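Local structure of Mll7089 protein (Mesorhizobium loti, 2OZ8) at residues 245-251 against 267-273; 191-195 against 219-223. The protein is of unknown function but belongs to the mandelate racemase/muconate lactonizing enzyme family of the enolase superfamily and may be a magnesium-dependent hydro-lyase. All blocks are in the same frame, centred on the assembly; numbering follows the deposited sequence. Where two conformers were deposited one is given.

Overall arrangement
Both contacts are parallel strand pairings in the same curled barrel sheet, two steps of one series: interaction 2 joins strands 192-196 and 222-224, interaction 1 joins 246-249 and 269-272, and strands 222-224 and 246-249 are themselves neighbours. Their centres lie about 13 Å apart, and Asn248 N meets Val223 O at 2.8 Å where they adjoin. Interaction 1 is the more buried, its centre about 13 Å from the centre of the chain against about 18 Å for interaction 2, which has Lys192 and Asp219 exposed. Chemistry differs accordingly: a polar ladder ending in a histidine-carboxylate bond in interaction 1; two backbone hydrogen bonds, a bridging water and mainly apolar and aromatic side-chain contacts in interaction 2.

Interaction 1 of 2, residues 245-251 against 267-273; sequences TQINSGE and ADILNVH
Strands 246-249 and 269-272 run parallel, their axes 4.7 Å apart at closest approach and crossing at -32°. Asn248 pairs with Ile269 (CA to CA 4.5 Å) and Ser249 with Leu270 (5.3 Å).

The backbone ladder starts at Ile247 O, which accepts from both Asp268 N (3.0 Å) and Ile269 N (3.2 Å). It continues with Ser249 N to Ile269 O at 2.9 Å and Asn271 N to Ser249 O at 3.0 Å. Gly250 follows, at 138/3, backbone angles that call for glycine.

Side-chain hydrogen bonds close both ends. At the N-terminal end of the pairing, Asp268 turns out of extended conformation (phi/psi -79/-33), and its m rotamer lets OD2 accept from Ile247 N at 3.0 Å; OD2 also forms a salt bridge to Lys204 of the second subunit. Beyond Gly250, Glu251 (chi1 t) brings OE1 to the edge of the His273 ring, accepting from NE2 at 3.0 Å, while His273 ND1 bonds Asn297 O.

Among the other side chains, Gln246 CD lies 3.6 Å from Ile269 CD1, and Asn248 OD1 3.3 Å from Asn271 CB; Asn248 and Asn271 both direct ND2 to Ser294 OG.

With helix 255-263 the strands form a beta-alpha-beta unit of the enolase-type barrel. Leu270 packs on that helix and on helix 276-289, Ile247 on helix 232-241, while strands 222-224 and 293-295 flank the pair.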
loop_
_atom_site.group_PDB
_atom_site.type_symbol
_atom_site.label_atom_id
_atom_site.label_comp_id
_atom_site.label_asym_id
_atom_site.label_seq_id
_atom_site.Cartn_x
_atom_site.Cartn_y
_atom_site.Cartn_z
ATOM N N THR A 245 -10.416 25.153 -3.232
ATOM C CA THR A 245 -9.231 25.936 -3.513
ATOM C C THR A 245 -8.057 25.018 -3.669
ATOM O O THR A 245 -8.199 23.826 -3.403
ATOM C CB THR A 245 -8.956 27.048 -2.426
ATOM O OG1 THR A 245 -7.911 27.879 -2.882
ATOM C CG2 THR A 245 -8.519 26.492 -1.097
ATOM N N GLN A 246 -6.902 25.562 -4.071
ATOM C CA GLN A 246 -5.696 24.767 -4.328
ATOM C C GLN A 246 -4.690 24.842 -3.190
ATOM O O GLN A 246 -4.559 25.889 -2.572
ATOM C CB GLN A 246 -5.032 25.251 -5.607
ATOM C CG GLN A 246 -5.805 24.902 -6.896
ATOM C CD GLN A 246 -5.255 25.611 -8.128
ATOM O OE1 GLN A 246 -4.798 24.981 -9.062
ATOM N NE2 GLN A 246 -5.305 26.939 -8.122
ATOM N N ILE A 247 -3.989 23.729 -2.923
ATOM C CA ILE A 247 -2.955 23.659 -1.923
ATOM C C ILE A 247 -1.603 23.786 -2.609
ATOM O O ILE A 247 -1.157 22.880 -3.325
ATOM C CB ILE A 247 -3.025 22.326 -1.149
ATOM C CG1 ILE A 247 -4.452 22.051 -0.599
ATOM C CG2 ILE A 247 -1.966 22.273 -0.049
ATOM C CD1 ILE A 247 -4.931 23.032 0.509
ATOM N N ASN A 248 -0.925 24.905 -2.380
ATOM C CA ASN A 248 0.267 25.236 -3.122
ATOM C C ASN A 248 1.388 24.889 -2.172
ATOM O O ASN A 248 1.369 25.300 -1.045
ATOM C CB ASN A 248 0.187 26.726 -3.518
ATOM C CG ASN A 248 1.360 27.207 -4.369
ATOM O OD1 ASN A 248 2.482 26.807 -4.160
ATOM N ND2 ASN A 248 1.088 28.103 -5.324
ATOM N N SER A 249 2.356 24.101 -2.604
ATOM C CA SER A 249 3.352 23.549 -1.680
ATOM C C SER A 249 4.725 23.469 -2.289
ATOM O O SER A 249 4.865 23.354 -3.483
ATOM C CB SER A 249 2.972 22.136 -1.238
ATOM O OG SER A 249 3.420 21.932 0.093
ATOM N N GLY A 250 5.736 23.541 -1.449
ATOM C CA GLY A 250 7.113 23.205 -1.825
ATOM C C GLY A 250 8.187 24.141 -1.300
ATOM O O GLY A 250 9.365 23.969 -1.648
ATOM N N GLU A 251 7.791 25.144 -0.501
ATOM C CA GLU A 251 8.750 26.103 0.089
ATOM C C GLU A 251 9.729 25.343 0.976
ATOM O O GLU A 251 9.347 24.381 1.653
ATOM C CB GLU A 251 8.045 27.221 0.908
ATOM C CG GLU A 251 8.916 28.448 1.327
ATOM C CD GLU A 251 9.046 29.548 0.231
ATOM O OE1 GLU A 251 9.276 29.159 -0.928
ATOM O OE2 GLU A 251 8.923 30.788 0.518
ATOM N N ALA A 267 0.773 18.028 -3.372
ATOM C CA ALA A 267 0.636 19.382 -3.823
ATOM C C ALA A 267 -0.368 19.418 -4.933
ATOM O O ALA A 267 -0.301 18.601 -5.846
ATOM C CB ALA A 267 1.985 19.880 -4.376
ATOM N N ASP A 268 -1.291 20.365 -4.872
ATOM C CA ASP A 268 -2.067 20.698 -6.060
ATOM C C ASP A 268 -1.242 21.583 -6.977
ATOM O O ASP A 268 -1.406 21.528 -8.188
ATOM C CB ASP A 268 -3.350 21.445 -5.704
ATOM C CG ASP A 268 -4.333 20.607 -4.941
ATOM O OD1 ASP A 268 -4.541 19.418 -5.257
ATOM O OD2 ASP A 268 -4.947 21.163 -4.022
ATOM N N ILE A 269 -0.397 22.431 -6.407
ATOM C CA ILE A 269 0.479 23.308 -7.206
ATOM C C ILE A 269 1.865 23.211 -6.570
ATOM O O ILE A 269 1.936 23.165 -5.345
ATOM C CB ILE A 269 0.088 24.802 -7.166
ATOM C CG1 ILE A 269 -1.336 25.040 -7.604
ATOM C CG2 ILE A 269 1.061 25.702 -8.045
ATOM C CD1 ILE A 269 -1.846 26.301 -7.080
ATOM N N LEU A 270 2.931 23.124 -7.385
ATOM C CA LEU A 270 4.294 23.161 -6.847
ATOM C C LEU A 270 4.875 24.590 -6.932
ATOM O O LEU A 270 4.858 25.142 -8.030
ATOM C CB LEU A 270 5.196 22.107 -7.537
ATOM C CG LEU A 270 6.718 22.082 -7.204
ATOM C CD1 LEU A 270 6.974 21.429 -5.883
ATOM C CD2 LEU A 270 7.470 21.322 -8.260
ATOM N N ASN A 271 5.292 25.229 -5.814
ATOM C CA ASN A 271 5.978 26.549 -5.916
ATOM C C ASN A 271 7.482 26.351 -6.075
ATOM O O ASN A 271 8.064 25.463 -5.480
ATOM C CB ASN A 271 5.710 27.461 -4.713
ATOM C CG ASN A 271 6.052 28.955 -4.982
ATOM O OD1 ASN A 271 6.979 29.520 -4.342
ATOM N ND2 ASN A 271 5.283 29.614 -5.875
ATOM N N VAL A 272 8.099 27.173 -6.897
ATOM C CA VAL A 272 9.540 27.094 -7.083
ATOM C C VAL A 272 10.101 28.492 -7.130
ATOM O O VAL A 272 9.349 29.441 -7.213
ATOM C CB VAL A 272 9.973 26.332 -8.393
ATOM C CG1 VAL A 272 9.369 24.950 -8.445
ATOM C CG2 VAL A 272 9.602 27.141 -9.636
ATOM N N HIS A 273 11.417 28.595 -7.133
ATOM C CA HIS A 273 12.112 29.884 -7.234
ATOM C C HIS A 273 12.972 29.955 -8.475
ATOM O O HIS A 273 12.522 29.559 -9.514
ATOM C CB HIS A 273 12.856 30.209 -5.926
ATOM C CG HIS A 273 11.919 30.614 -4.835
ATOM N ND1 HIS A 273 11.485 31.915 -4.671
ATOM C CD2 HIS A 273 11.257 29.879 -3.906
ATOM C CE1 HIS A 273 10.627 31.968 -3.671
ATOM N NE2 HIS A 273 10.479 30.752 -3.179
#

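Interaction 2 of 2, residues 191-195 against 219-223; sequences SKVMI and DLLWV
Ile195, Met194 and Leu221 bury the most surface where strand 192-196 meets segment 219-223 in parallel, the end-to-end directions 44° apart. Ile195 pairs with Val223 (CA to CA 4.9 Å), and its N donates to Trp222 O at 3.2 Å. Its p rotamer sets CG1 3.8 Å from Leu220 CD1 and 3.7 Å from Val223 CG2, on the face covered by helix 203-215. Met194 points to the other face, where chi1 m and chi2 p lay CG over the Trp222 indole, 3.7 Å from the five-membered ring centroid, a CH-pi contact; SD stands 5.0 Å from the six-membered centroid, 9° off the ring normal, a Met-aromatic contact. Leu221 bends out of extended conformation (phi/psi -65/-46), its N donating to Val193 O at 2.8 Å and its CD2 touching Met194 CE at 3.9 Å. Nearer the N-terminal ends, a water bridges Val193 N (2.7 Å) and Asp219 O (2.6 Å). Joined through helix 203-215, the strands make a beta-alpha-beta crossover, the repeating unit of the TIM-barrel-like enolase-superfamily domain.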
loop_
_atom_site.group_PDB
_atom_site.type_symbol
_atom_site.label_atom_id
_atom_site.label_comp_id
_atom_site.label_asym_id
_atom_site.label_seq_id
_atom_site.Cartn_x
_atom_site.Cartn_y
_atom_site.Cartn_z
ATOM N N SER A 191 -11.310 40.200 -7.812
ATOM C CA SER A 191 -9.884 39.956 -7.729
ATOM C C SER A 191 -9.552 38.566 -7.160
ATOM O O SER A 191 -10.297 38.042 -6.361
ATOM C CB SER A 191 -9.297 40.985 -6.798
ATOM O OG SER A 191 -9.390 42.239 -7.414
ATOM N N LYS A 192 -8.416 38.003 -7.556
ATOM C CA LYS A 192 -7.989 36.684 -7.128
ATOM C C LYS A 192 -7.205 36.850 -5.830
ATOM O O LYS A 192 -6.435 37.819 -5.680
ATOM C CB LYS A 192 -7.151 36.047 -8.261
ATOM C CG LYS A 192 -8.003 35.494 -9.404
ATOM C CD LYS A 192 -7.397 35.740 -10.774
ATOM C CE LYS A 192 -7.994 34.776 -11.950
ATOM N NZ LYS A 192 -7.156 34.701 -13.334
ATOM N N VAL A 193 -7.413 35.947 -4.859
ATOM C CA VAL A 193 -6.720 36.069 -3.549
ATOM C C VAL A 193 -5.992 34.785 -3.122
ATOM O O VAL A 193 -6.549 33.690 -3.216
ATOM C CB VAL A 193 -7.714 36.547 -2.411
ATOM C CG1 VAL A 193 -7.041 36.601 -1.071
ATOM C CG2 VAL A 193 -8.321 37.933 -2.762
ATOM N N MET A 194 -4.763 34.921 -2.653
ATOM C CA MET A 194 -4.023 33.804 -2.088
ATOM C C MET A 194 -3.629 34.122 -0.664
ATOM O O MET A 194 -3.349 35.300 -0.324
ATOM C CB MET A 194 -2.764 33.473 -2.916
ATOM C CG MET A 194 -2.944 33.445 -4.510
ATOM S SD MET A 194 -3.235 34.946 -5.566
ATOM C CE MET A 194 -2.223 34.389 -6.843
ATOM N N ILE A 195 -3.603 33.084 0.180
ATOM C CA ILE A 195 -3.052 33.229 1.515
ATOM C C ILE A 195 -1.834 32.349 1.713
ATOM O O ILE A 195 -1.756 31.288 1.142
ATOM C CB ILE A 195 -4.073 32.967 2.652
ATOM C CG1 ILE A 195 -4.679 31.590 2.531
ATOM C CG2 ILE A 195 -5.144 34.072 2.702
ATOM C CD1 ILE A 195 -5.341 31.084 3.810
ATOM N N ASP A 219 -13.182 33.956 -1.264
ATOM C CA ASP A 219 -12.857 32.941 -2.227
ATOM C C ASP A 219 -11.357 32.989 -2.560
ATOM O O ASP A 219 -10.864 34.001 -3.015
ATOM C CB ASP A 219 -13.712 33.123 -3.485
ATOM C CG ASP A 219 -15.144 32.554 -3.323
ATOM O OD1 ASP A 219 -15.688 32.469 -2.181
ATOM O OD2 ASP A 219 -15.742 32.157 -4.361
ATOM N N LEU A 220 -10.646 31.878 -2.334
ATOM C CA LEU A 220 -9.219 31.815 -2.524
ATOM C C LEU A 220 -8.853 31.052 -3.729
ATOM O O LEU A 220 -9.349 29.950 -3.933
ATOM C CB LEU A 220 -8.533 31.145 -1.343
ATOM C CG LEU A 220 -8.769 31.744 0.040
ATOM C CD1 LEU A 220 -8.139 30.850 1.077
ATOM C CD2 LEU A 220 -8.214 33.158 0.165
ATOM N N LEU A 221 -7.940 31.620 -4.516
ATOM C CA LEU A 221 -7.238 30.894 -5.573
ATOM C C LEU A 221 -6.325 29.781 -5.047
ATOM O O LEU A 221 -6.332 28.645 -5.563
ATOM C CB LEU A 221 -6.441 31.876 -6.409
ATOM C CG LEU A 221 -5.852 31.327 -7.690
ATOM C CD1 LEU A 221 -6.993 30.574 -8.551
ATOM C CD2 LEU A 221 -5.128 32.431 -8.448
ATOM N N TRP A 222 -5.534 30.071 -4.024
ATOM C CA TRP A 222 -4.711 29.019 -3.394
ATOM C C TRP A 222 -4.260 29.427 -2.001
ATOM O O TRP A 222 -4.260 30.600 -1.645
ATOM C CB TRP A 222 -3.517 28.543 -4.263
ATOM C CG TRP A 222 -2.277 29.443 -4.382
ATOM C CD1 TRP A 222 -1.468 29.863 -3.371
ATOM C CD2 TRP A 222 -1.691 29.959 -5.586
ATOM N NE1 TRP A 222 -0.428 30.627 -3.854
ATOM C CE2 TRP A 222 -0.542 30.707 -5.213
ATOM C CE3 TRP A 222 -2.013 29.856 -6.941
ATOM C CZ2 TRP A 222 0.282 31.359 -6.161
ATOM C CZ3 TRP A 222 -1.220 30.481 -7.849
ATOM C CH2 TRP A 222 -0.088 31.237 -7.468
ATOM N N VAL A 223 -3.948 28.419 -1.219
ATOM C CA VAL A 223 -3.296 28.592 0.056
ATOM C C VAL A 223 -1.898 27.986 -0.107
ATOM O O VAL A 223 -1.725 26.864 -0.605
ATOM C CB VAL A 223 -4.103 27.959 1.245
ATOM C CG1 VAL A 223 -4.431 26.492 1.000
ATOM C CG2 VAL A 223 -3.365 28.143 2.579
HETATM O O HOH W 1 -9.553 34.275 -5.275
#